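Local coordinates for CLIP-associating protein 2 (Mus musculus, PDB 3WOZ) that contributes to microtubule dynamics through distinct TOG domains, all-helical HEAT-repeat arrays that probably bind tubulin, at residues I50-F55 with L85-T90; Q91-M96 with N126-F131; R130-Q135 with V145-Y150. All coordinates share one frame; numbering follows the deposited sequence.

All three contacts join helices of one TOG array, and none relies on polar bonds between its two segments. Contact 1 sets 50-55 against the start of helix 85-96 and is only partly buried, with a threonine and a valine at its more open side. Contact 2 takes up the second half of helix 85-96 and packs it on helix 121-133; it lies near the centre of the molecule and is a leucine and phenylalanine core with one lysine along its border. Contact 3 begins where contact 2 ends on helix 121-133, shares F131 with it, and joins that helix to helix 141-155 through buried residues.

Contact 1 (I50-F55 with L85-T90); sequences IFTRMF and LFVLLT
T52 meets V87 where the two backbones come closest, their CA atoms 7.0 Å apart. The two side chains cross at about a right angle. V87 CG1 lies 3.5 Å from T52 OG1 and also touches the threonine methyl, at 4.0 Å from T52 CG2, so one valine methyl sits against both branches of the threonine. With V87 CG1 anti to its own backbone N (chi1 165°), that methyl is the branch presented to 50-55. The T52 hydroxyl has its polar business with others: it gives a hydrogen bond to C48 O, one turn back in its own helix, and receives one from W84 NE1, just ahead of helix 85-96. The valine therefore meets the hydroxyl as plain van der Waals packing.

This is helix-on-helix packing in the alpha-helical array of a TOG domain, built on HEAT repeats. Helix 60-77 lies against both partners, touched by F51 and M54 of the one segment and by L88 of the other.

Three residues on from T52, F55 reaches across with the far end of its ring. F55 CZ stands 4.0 Å from L88 O and 4.3 Å from L88 CD1, meeting the backbone oxygen at an oblique angle. L88 starts off pointing away from 50-55, and its branched end swings back nearer. T52 O lies in the plane of the F55 ring, at its edge, and F66 makes an edge-to-face pair with that ring. The backbone oxygen of F55 takes a hydrogen bond from K95 NZ, further along helix 85-96.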
loop_
_atom_site.group_PDB
_atom_site.type_symbol
_atom_site.label_atom_id
_atom_site.label_comp_id
_atom_site.label_asym_id
_atom_site.label_seq_id
_atom_site.Cartn_x
_atom_site.Cartn_y
_atom_site.Cartn_z
ATOM N N ILE A 50 0.456 -14.987 -9.629
ATOM C CA ILE A 50 1.329 -15.748 -8.736
ATOM C C ILE A 50 1.728 -14.926 -7.503
ATOM O O ILE A 50 1.701 -15.430 -6.380
ATOM C CB ILE A 50 2.598 -16.238 -9.477
ATOM C CG1 ILE A 50 2.232 -17.346 -10.477
ATOM C CG2 ILE A 50 3.661 -16.734 -8.486
ATOM C CD1 ILE A 50 3.317 -17.644 -11.514
ATOM N N PHE A 51 2.081 -13.661 -7.724
ATOM C CA PHE A 51 2.509 -12.781 -6.642
ATOM C C PHE A 51 1.373 -12.440 -5.681
ATOM O O PHE A 51 1.596 -12.320 -4.477
ATOM C CB PHE A 51 3.153 -11.503 -7.195
ATOM C CG PHE A 51 4.629 -11.628 -7.484
ATOM C CD1 PHE A 51 5.327 -12.797 -7.189
ATOM C CD2 PHE A 51 5.331 -10.551 -8.017
ATOM C CE1 PHE A 51 6.693 -12.895 -7.439
ATOM C CE2 PHE A 51 6.694 -10.642 -8.265
ATOM C CZ PHE A 51 7.375 -11.818 -7.973
ATOM N N THR A 52 0.165 -12.282 -6.227
ATOM C CA THR A 52 -1.042 -12.062 -5.433
ATOM C C THR A 52 -1.219 -13.176 -4.399
ATOM O O THR A 52 -1.481 -12.902 -3.226
ATOM C CB THR A 52 -2.300 -11.962 -6.334
ATOM O OG1 THR A 52 -2.153 -10.861 -7.238
ATOM C CG2 THR A 52 -3.571 -11.754 -5.501
ATOM N N ARG A 53 -1.052 -14.421 -4.845
ATOM C CA ARG A 53 -1.147 -15.589 -3.969
ATOM C C ARG A 53 0.055 -15.691 -3.029
ATOM O O ARG A 53 -0.077 -16.137 -1.884
ATOM C CB ARG A 53 -1.282 -16.873 -4.793
ATOM C CG ARG A 53 -2.565 -16.959 -5.613
ATOM C CD ARG A 53 -2.830 -18.385 -6.072
ATOM N NE ARG A 53 -1.681 -18.959 -6.765
ATOM C CZ ARG A 53 -1.456 -18.837 -8.069
ATOM N NH1 ARG A 53 -2.302 -18.157 -8.832
ATOM N NH2 ARG A 53 -0.382 -19.394 -8.610
HETATM N N MSE A 54 1.222 -15.264 -3.515
HETATM C CA MSE A 54 2.458 -15.288 -2.730
HETATM C C MSE A 54 2.389 -14.420 -1.469
HETATM O O MSE A 54 3.127 -14.646 -0.514
HETATM C CB MSE A 54 3.658 -14.886 -3.591
HETATM C CG MSE A 54 4.893 -15.738 -3.339
HETATM SE SE MSE A 54 6.131 -15.781 -4.845
HETATM C CE MSE A 54 6.546 -17.693 -4.873
ATOM N N PHE A 55 1.503 -13.428 -1.469
ATOM C CA PHE A 55 1.277 -12.618 -0.277
ATOM C C PHE A 55 0.810 -13.466 0.904
ATOM O O PHE A 55 1.024 -13.097 2.056
ATOM C CB PHE A 55 0.283 -11.487 -0.560
ATOM C CG PHE A 55 0.914 -10.270 -1.171
ATOM C CD1 PHE A 55 1.778 -9.475 -0.429
ATOM C CD2 PHE A 55 0.643 -9.918 -2.490
ATOM C CE1 PHE A 55 2.376 -8.349 -0.992
ATOM C CE2 PHE A 55 1.233 -8.784 -3.060
ATOM C CZ PHE A 55 2.096 -7.998 -2.303
ATOM N N LEU A 85 -1.826 -2.384 -9.210
ATOM C CA LEU A 85 -1.428 -1.520 -8.105
ATOM C C LEU A 85 -2.326 -1.644 -6.869
ATOM O O LEU A 85 -1.823 -1.641 -5.742
ATOM C CB LEU A 85 -1.308 -0.055 -8.557
ATOM C CG LEU A 85 -0.911 0.990 -7.502
ATOM C CD1 LEU A 85 0.436 0.669 -6.836
ATOM C CD2 LEU A 85 -0.911 2.404 -8.080
ATOM N N PHE A 86 -3.638 -1.760 -7.076
ATOM C CA PHE A 86 -4.565 -1.926 -5.954
ATOM C C PHE A 86 -4.149 -3.116 -5.093
ATOM O O PHE A 86 -4.077 -3.008 -3.873
ATOM C CB PHE A 86 -6.022 -2.086 -6.425
ATOM C CG PHE A 86 -6.967 -2.510 -5.328
ATOM C CD1 PHE A 86 -7.263 -3.858 -5.126
ATOM C CD2 PHE A 86 -7.539 -1.564 -4.479
ATOM C CE1 PHE A 86 -8.129 -4.257 -4.101
ATOM C CE2 PHE A 86 -8.401 -1.948 -3.457
ATOM C CZ PHE A 86 -8.702 -3.297 -3.268
ATOM N N VAL A 87 -3.871 -4.241 -5.745
ATOM C CA VAL A 87 -3.488 -5.473 -5.064
ATOM C C VAL A 87 -2.131 -5.323 -4.374
ATOM O O VAL A 87 -1.999 -5.645 -3.201
ATOM C CB VAL A 87 -3.483 -6.681 -6.039
ATOM C CG1 VAL A 87 -2.751 -7.871 -5.435
ATOM C CG2 VAL A 87 -4.919 -7.063 -6.425
ATOM N N LEU A 88 -1.139 -4.812 -5.102
ATOM C CA LEU A 88 0.199 -4.624 -4.560
ATOM C C LEU A 88 0.183 -3.793 -3.279
ATOM O O LEU A 88 0.702 -4.220 -2.248
ATOM C CB LEU A 88 1.107 -3.970 -5.604
ATOM C CG LEU A 88 2.505 -3.514 -5.175
ATOM C CD1 LEU A 88 3.354 -4.699 -4.716
ATOM C CD2 LEU A 88 3.184 -2.753 -6.320
ATOM N N LEU A 89 -0.434 -2.616 -3.356
ATOM C CA LEU A 89 -0.395 -1.646 -2.272
ATOM C C LEU A 89 -1.208 -2.089 -1.050
ATOM O O LEU A 89 -0.726 -1.993 0.090
ATOM C CB LEU A 89 -0.844 -0.266 -2.770
ATOM C CG LEU A 89 -0.917 0.893 -1.771
ATOM C CD1 LEU A 89 0.390 1.039 -0.979
ATOM C CD2 LEU A 89 -1.279 2.193 -2.483
ATOM N N THR A 90 -2.421 -2.586 -1.287
ATOM C CA THR A 90 -3.285 -3.004 -0.194
ATOM C C THR A 90 -2.742 -4.236 0.517
ATOM O O THR A 90 -2.791 -4.305 1.745
ATOM C CB THR A 90 -4.749 -3.262 -0.645
ATOM O OG1 THR A 90 -4.772 -4.268 -1.662
ATOM C CG2 THR A 90 -5.382 -1.987 -1.169
#

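Contact 2 (Q91-M96 with N126-F131); sequences QLLKKM and NILMRF
K94 meets the ring of F131 at its edge: K94 CG lies near the ring plane, 3.9 Å from F131 CZ. L93 comes to the same ring obliquely, with L93 CB 4.1 Å from F131 CE2. The other flat group, the R130 guanidinium, takes no part across the contact; N126 O sits over the centre of one of its faces, a turn back in the same helix.

F131 CG is anti to the backbone N (chi1 -166°), which carries the ring out between the two helices, whose segment axes stay 12.5 Å apart at 56°. K94 runs extended past the end of the ring, K94 CE passing 4.0 Å from F131 CZ, and its ammonium goes on to a hydrogen bond with Q137 OE1. L93 and F131 slide by one another in opposite directions. Deeper in, L93 and L128 cross at about a right angle, with L93 CD1 3.7 Å from L128 CD2; L93 CD1 also touches the ring, so this one methyl meets both L128 and F131. Replacing F131 with an alanine would probably leave a gap beside L93 CD1 and take away the ring edge that the K94 methylenes pack on.

Between the two segments it is side chains that meet, in the helical array of a HEAT-repeat TOG domain. The contact rests on shape and on excluding water from leucine and phenylalanine carbon, while the lysine lends its methylenes and carries its charge past the ring.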
loop_
_atom_site.group_PDB
_atom_site.type_symbol
_atom_site.label_atom_id
_atom_site.label_comp_id
_atom_site.label_asym_id
_atom_site.label_seq_id
_atom_site.Cartn_x
_atom_site.Cartn_y
_atom_site.Cartn_z
ATOM N N GLN A 91 -2.223 -5.197 -0.250
ATOM C CA GLN A 91 -1.659 -6.407 0.340
ATOM C C GLN A 91 -0.409 -6.100 1.166
ATOM O O GLN A 91 -0.194 -6.705 2.216
ATOM C CB GLN A 91 -1.360 -7.464 -0.725
ATOM C CG GLN A 91 -2.597 -8.163 -1.282
ATOM C CD GLN A 91 -3.298 -9.032 -0.251
ATOM O OE1 GLN A 91 -2.681 -9.900 0.369
ATOM N NE2 GLN A 91 -4.595 -8.802 -0.064
ATOM N N LEU A 92 0.400 -5.152 0.695
ATOM C CA LEU A 92 1.587 -4.724 1.431
ATOM C C LEU A 92 1.213 -4.024 2.735
ATOM O O LEU A 92 1.884 -4.206 3.754
ATOM C CB LEU A 92 2.481 -3.822 0.577
ATOM C CG LEU A 92 3.402 -4.445 -0.473
ATOM C CD1 LEU A 92 4.143 -3.331 -1.206
ATOM C CD2 LEU A 92 4.400 -5.444 0.148
ATOM N N LEU A 93 0.135 -3.241 2.707
ATOM C CA LEU A 93 -0.328 -2.552 3.915
ATOM C C LEU A 93 -0.899 -3.529 4.943
ATOM O O LEU A 93 -0.706 -3.351 6.149
ATOM C CB LEU A 93 -1.339 -1.455 3.580
ATOM C CG LEU A 93 -0.770 -0.216 2.882
ATOM C CD1 LEU A 93 -1.907 0.609 2.304
ATOM C CD2 LEU A 93 0.085 0.619 3.831
ATOM N N LYS A 94 -1.585 -4.561 4.462
ATOM C CA LYS A 94 -2.055 -5.637 5.332
ATOM C C LYS A 94 -0.876 -6.369 5.987
ATOM O O LYS A 94 -0.891 -6.618 7.193
ATOM C CB LYS A 94 -2.945 -6.613 4.560
ATOM C CG LYS A 94 -4.314 -6.047 4.208
ATOM C CD LYS A 94 -5.158 -7.073 3.475
ATOM C CE LYS A 94 -6.642 -6.730 3.591
ATOM N NZ LYS A 94 -7.491 -7.573 2.695
ATOM N N LYS A 95 0.146 -6.684 5.194
ATOM C CA LYS A 95 1.368 -7.313 5.710
ATOM C C LYS A 95 2.092 -6.417 6.708
ATOM O O LYS A 95 2.559 -6.887 7.744
ATOM C CB LYS A 95 2.310 -7.714 4.570
ATOM C CG LYS A 95 1.832 -8.908 3.763
ATOM C CD LYS A 95 1.621 -10.120 4.654
ATOM C CE LYS A 95 0.464 -10.951 4.168
ATOM N NZ LYS A 95 0.502 -12.292 4.788
HETATM N N MSE A 96 2.156 -5.125 6.396
HETATM C CA MSE A 96 2.762 -4.128 7.276
HETATM C C MSE A 96 2.010 -4.009 8.604
HETATM O O MSE A 96 2.597 -3.653 9.623
HETATM C CB MSE A 96 2.830 -2.765 6.577
HETATM C CG MSE A 96 3.751 -1.752 7.244
HETATM SE SE MSE A 96 5.643 -2.274 7.153
HETATM C CE MSE A 96 6.254 -1.403 8.789
ATOM N N ASN A 126 -6.037 7.380 -4.529
ATOM C CA ASN A 126 -7.406 6.920 -4.748
ATOM C C ASN A 126 -7.617 5.511 -4.214
ATOM O O ASN A 126 -8.665 5.211 -3.640
ATOM C CB ASN A 126 -7.787 7.010 -6.229
ATOM C CG ASN A 126 -7.861 8.448 -6.734
ATOM O OD1 ASN A 126 -7.793 8.691 -7.939
ATOM N ND2 ASN A 126 -7.994 9.405 -5.817
ATOM N N ILE A 127 -6.609 4.658 -4.390
ATOM C CA ILE A 127 -6.611 3.320 -3.806
ATOM C C ILE A 127 -6.649 3.408 -2.284
ATOM O O ILE A 127 -7.355 2.638 -1.631
ATOM C CB ILE A 127 -5.391 2.500 -4.271
ATOM C CG1 ILE A 127 -5.585 2.062 -5.724
ATOM C CG2 ILE A 127 -5.158 1.283 -3.367
ATOM C CD1 ILE A 127 -4.307 1.815 -6.455
ATOM N N LEU A 128 -5.904 4.360 -1.733
ATOM C CA LEU A 128 -5.828 4.529 -0.290
ATOM C C LEU A 128 -7.144 5.025 0.313
ATOM O O LEU A 128 -7.494 4.655 1.434
ATOM C CB LEU A 128 -4.672 5.457 0.081
ATOM C CG LEU A 128 -3.244 4.939 -0.157
ATOM C CD1 LEU A 128 -2.237 6.016 0.175
ATOM C CD2 LEU A 128 -2.950 3.691 0.641
HETATM N N MSE A 129 -7.871 5.857 -0.428
HETATM C CA MSE A 129 -9.165 6.340 0.046
HETATM C C MSE A 129 -10.194 5.208 0.101
HETATM O O MSE A 129 -10.870 5.037 1.113
HETATM C CB MSE A 129 -9.662 7.527 -0.785
HETATM C CG MSE A 129 -8.829 8.803 -0.636
HETATM SE SE MSE A 129 -8.548 9.450 1.191
HETATM C CE MSE A 129 -6.823 8.617 1.581
ATOM N N ARG A 130 -10.281 4.426 -0.973
ATOM C CA ARG A 130 -11.158 3.251 -1.020
ATOM C C ARG A 130 -10.790 2.196 0.029
ATOM O O ARG A 130 -11.675 1.607 0.652
ATOM C CB ARG A 130 -11.171 2.627 -2.421
ATOM C CG ARG A 130 -12.003 3.401 -3.447
ATOM C CD ARG A 130 -11.996 2.733 -4.826
ATOM N NE ARG A 130 -10.680 2.786 -5.464
ATOM C CZ ARG A 130 -10.227 3.812 -6.184
ATOM N NH1 ARG A 130 -10.978 4.891 -6.373
ATOM N NH2 ARG A 130 -9.010 3.760 -6.715
ATOM N N PHE A 131 -9.492 1.968 0.229
ATOM C CA PHE A 131 -9.024 0.976 1.200
ATOM C C PHE A 131 -9.376 1.362 2.639
ATOM O O PHE A 131 -9.732 0.503 3.444
ATOM C CB PHE A 131 -7.516 0.741 1.055
ATOM C CG PHE A 131 -7.012 -0.491 1.765
ATOM C CD1 PHE A 131 -7.649 -1.720 1.605
ATOM C CD2 PHE A 131 -5.875 -0.429 2.565
ATOM C CE1 PHE A 131 -7.176 -2.861 2.248
ATOM C CE2 PHE A 131 -5.391 -1.566 3.210
ATOM C CZ PHE A 131 -6.045 -2.783 3.053
#

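Contact 3 (R130-Q135 with V145-Y150)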
loop_
_atom_site.group_PDB
_atom_site.type_symbol
_atom_site.label_atom_id
_atom_site.label_comp_id
_atom_site.label_asym_id
_atom_site.label_seq_id
_atom_site.Cartn_x
_atom_site.Cartn_y
_atom_site.Cartn_z
ATOM N N ARG A 130 -10.281 4.426 -0.973
ATOM C CA ARG A 130 -11.158 3.251 -1.020
ATOM C C ARG A 130 -10.790 2.196 0.029
ATOM O O ARG A 130 -11.675 1.607 0.652
ATOM C CB ARG A 130 -11.171 2.627 -2.421
ATOM C CG ARG A 130 -12.003 3.401 -3.447
ATOM C CD ARG A 130 -11.996 2.733 -4.826
ATOM N NE ARG A 130 -10.680 2.786 -5.464
ATOM C CZ ARG A 130 -10.227 3.812 -6.184
ATOM N NH1 ARG A 130 -10.978 4.891 -6.373
ATOM N NH2 ARG A 130 -9.010 3.760 -6.715
ATOM N N PHE A 131 -9.492 1.968 0.229
ATOM C CA PHE A 131 -9.024 0.976 1.200
ATOM C C PHE A 131 -9.376 1.362 2.639
ATOM O O PHE A 131 -9.732 0.503 3.444
ATOM C CB PHE A 131 -7.516 0.741 1.055
ATOM C CG PHE A 131 -7.012 -0.491 1.765
ATOM C CD1 PHE A 131 -7.649 -1.720 1.605
ATOM C CD2 PHE A 131 -5.875 -0.429 2.565
ATOM C CE1 PHE A 131 -7.176 -2.861 2.248
ATOM C CE2 PHE A 131 -5.391 -1.566 3.210
ATOM C CZ PHE A 131 -6.045 -2.783 3.053
ATOM N N THR A 132 -9.282 2.654 2.943
ATOM C CA THR A 132 -9.631 3.184 4.260
ATOM C C THR A 132 -11.093 2.891 4.620
ATOM O O THR A 132 -11.396 2.529 5.758
ATOM C CB THR A 132 -9.346 4.701 4.338
ATOM O OG1 THR A 132 -7.948 4.934 4.118
ATOM C CG2 THR A 132 -9.740 5.278 5.698
ATOM N N VAL A 133 -11.985 3.027 3.640
ATOM C CA VAL A 133 -13.413 2.789 3.856
ATOM C C VAL A 133 -13.828 1.335 3.599
ATOM O O VAL A 133 -14.918 0.924 4.006
ATOM C CB VAL A 133 -14.308 3.750 3.011
ATOM C CG1 VAL A 133 -13.782 5.171 3.082
ATOM C CG2 VAL A 133 -14.410 3.289 1.559
ATOM N N ASP A 134 -12.954 0.569 2.939
ATOM C CA ASP A 134 -13.282 -0.780 2.463
ATOM C C ASP A 134 -14.118 -1.564 3.473
ATOM O O ASP A 134 -13.686 -1.808 4.606
ATOM C CB ASP A 134 -12.016 -1.554 2.074
ATOM C CG ASP A 134 -12.277 -2.617 1.014
ATOM O OD1 ASP A 134 -13.185 -3.460 1.207
ATOM O OD2 ASP A 134 -11.559 -2.618 -0.012
ATOM N N GLN A 135 -15.321 -1.938 3.038
ATOM C CA GLN A 135 -16.346 -2.522 3.905
ATOM C C GLN A 135 -16.284 -4.051 3.955
ATOM O O GLN A 135 -16.897 -4.673 4.829
ATOM C CB GLN A 135 -17.734 -2.066 3.434
ATOM C CG GLN A 135 -18.819 -2.082 4.513
ATOM C CD GLN A 135 -18.836 -0.817 5.351
ATOM O OE1 GLN A 135 -18.902 0.295 4.821
ATOM N NE2 GLN A 135 -18.787 -0.981 6.670
ATOM N N VAL A 145 -2.710 1.942 11.370
ATOM C CA VAL A 145 -1.451 2.670 11.519
ATOM C C VAL A 145 -0.667 2.685 10.198
ATOM O O VAL A 145 -0.222 3.736 9.744
ATOM C CB VAL A 145 -0.584 2.063 12.670
ATOM C CG1 VAL A 145 0.839 2.609 12.648
ATOM C CG2 VAL A 145 -1.233 2.327 14.032
ATOM N N ALA A 146 -0.521 1.513 9.591
ATOM C CA ALA A 146 0.219 1.361 8.338
ATOM C C ALA A 146 -0.418 2.144 7.180
ATOM O O ALA A 146 0.281 2.836 6.437
ATOM C CB ALA A 146 0.362 -0.114 7.985
ATOM N N ILE A 147 -1.739 2.037 7.042
ATOM C CA ILE A 147 -2.480 2.826 6.046
ATOM C C ILE A 147 -2.243 4.318 6.246
ATOM O O ILE A 147 -1.922 5.024 5.293
ATOM C CB ILE A 147 -4.001 2.547 6.086
ATOM C CG1 ILE A 147 -4.302 1.134 5.597
ATOM C CG2 ILE A 147 -4.773 3.576 5.241
ATOM C CD1 ILE A 147 -5.593 0.561 6.166
ATOM N N LEU A 148 -2.386 4.781 7.487
ATOM C CA LEU A 148 -2.237 6.200 7.822
ATOM C C LEU A 148 -0.818 6.726 7.601
ATOM O O LEU A 148 -0.629 7.798 7.016
ATOM C CB LEU A 148 -2.703 6.478 9.258
ATOM C CG LEU A 148 -4.192 6.258 9.573
ATOM C CD1 LEU A 148 -4.422 6.162 11.087
ATOM C CD2 LEU A 148 -5.095 7.333 8.934
ATOM N N LYS A 149 0.183 5.974 8.060
ATOM C CA LYS A 149 1.577 6.371 7.839
ATOM C C LYS A 149 1.883 6.519 6.348
ATOM O O LYS A 149 2.581 7.449 5.940
ATOM C CB LYS A 149 2.547 5.379 8.482
ATOM C CG LYS A 149 2.725 5.566 9.977
ATOM C CD LYS A 149 3.757 4.585 10.511
ATOM C CE LYS A 149 4.190 4.915 11.933
ATOM N NZ LYS A 149 4.952 3.763 12.506
ATOM N N TYR A 150 1.342 5.611 5.542
ATOM C CA TYR A 150 1.547 5.652 4.100
ATOM C C TYR A 150 0.868 6.879 3.478
ATOM O O TYR A 150 1.494 7.595 2.689
ATOM C CB TYR A 150 1.067 4.354 3.450
ATOM C CG TYR A 150 1.532 4.159 2.021
ATOM C CD1 TYR A 150 0.909 4.828 0.963
ATOM C CD2 TYR A 150 2.582 3.295 1.724
ATOM C CE1 TYR A 150 1.329 4.645 -0.353
ATOM C CE2 TYR A 150 3.002 3.102 0.412
ATOM C CZ TYR A 150 2.373 3.784 -0.619
ATOM O OH TYR A 150 2.784 3.591 -1.918
#
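I147 has more surface buried by this contact than F131 or T132, and it meets them with separate branches. Its longer arm comes obliquely to the phenyl ring at the CD2-CE2 bond: I147 CD1 is 3.6 Å from F131 CE2, and I147 CG1 touches the same two ring carbons. The arm thus sits astride a single ring bond. Its other branch turns to the threonine, with I147 CG2 3.6 Å from T132 OG1. A chi1 of -69° makes this division possible, setting CG1 beside the isoleucine's own backbone N and CG2 beside its carbonyl carbon.

T132 OG1 is hydrogen-bonded to L128 O in the preceding turn of its helix, so the buried hydroxyl is satisfied where it lies against the I147 methyl. The backbones are nearest at this same pair, with T132 CA 7.4 Å from I147 CA.

Just beyond, helix 121-133 ends and D134 leaves helical geometry, opening the short connection to helix 141-155; the contact therefore packs two consecutive helices of the TOG array together. Other helices surround the pair. T90 of helix 85-96 touches F131, W179 of helix 167-179 touches T132, and Y150 reaches helix 102-118 while L148 meets helix 186-202.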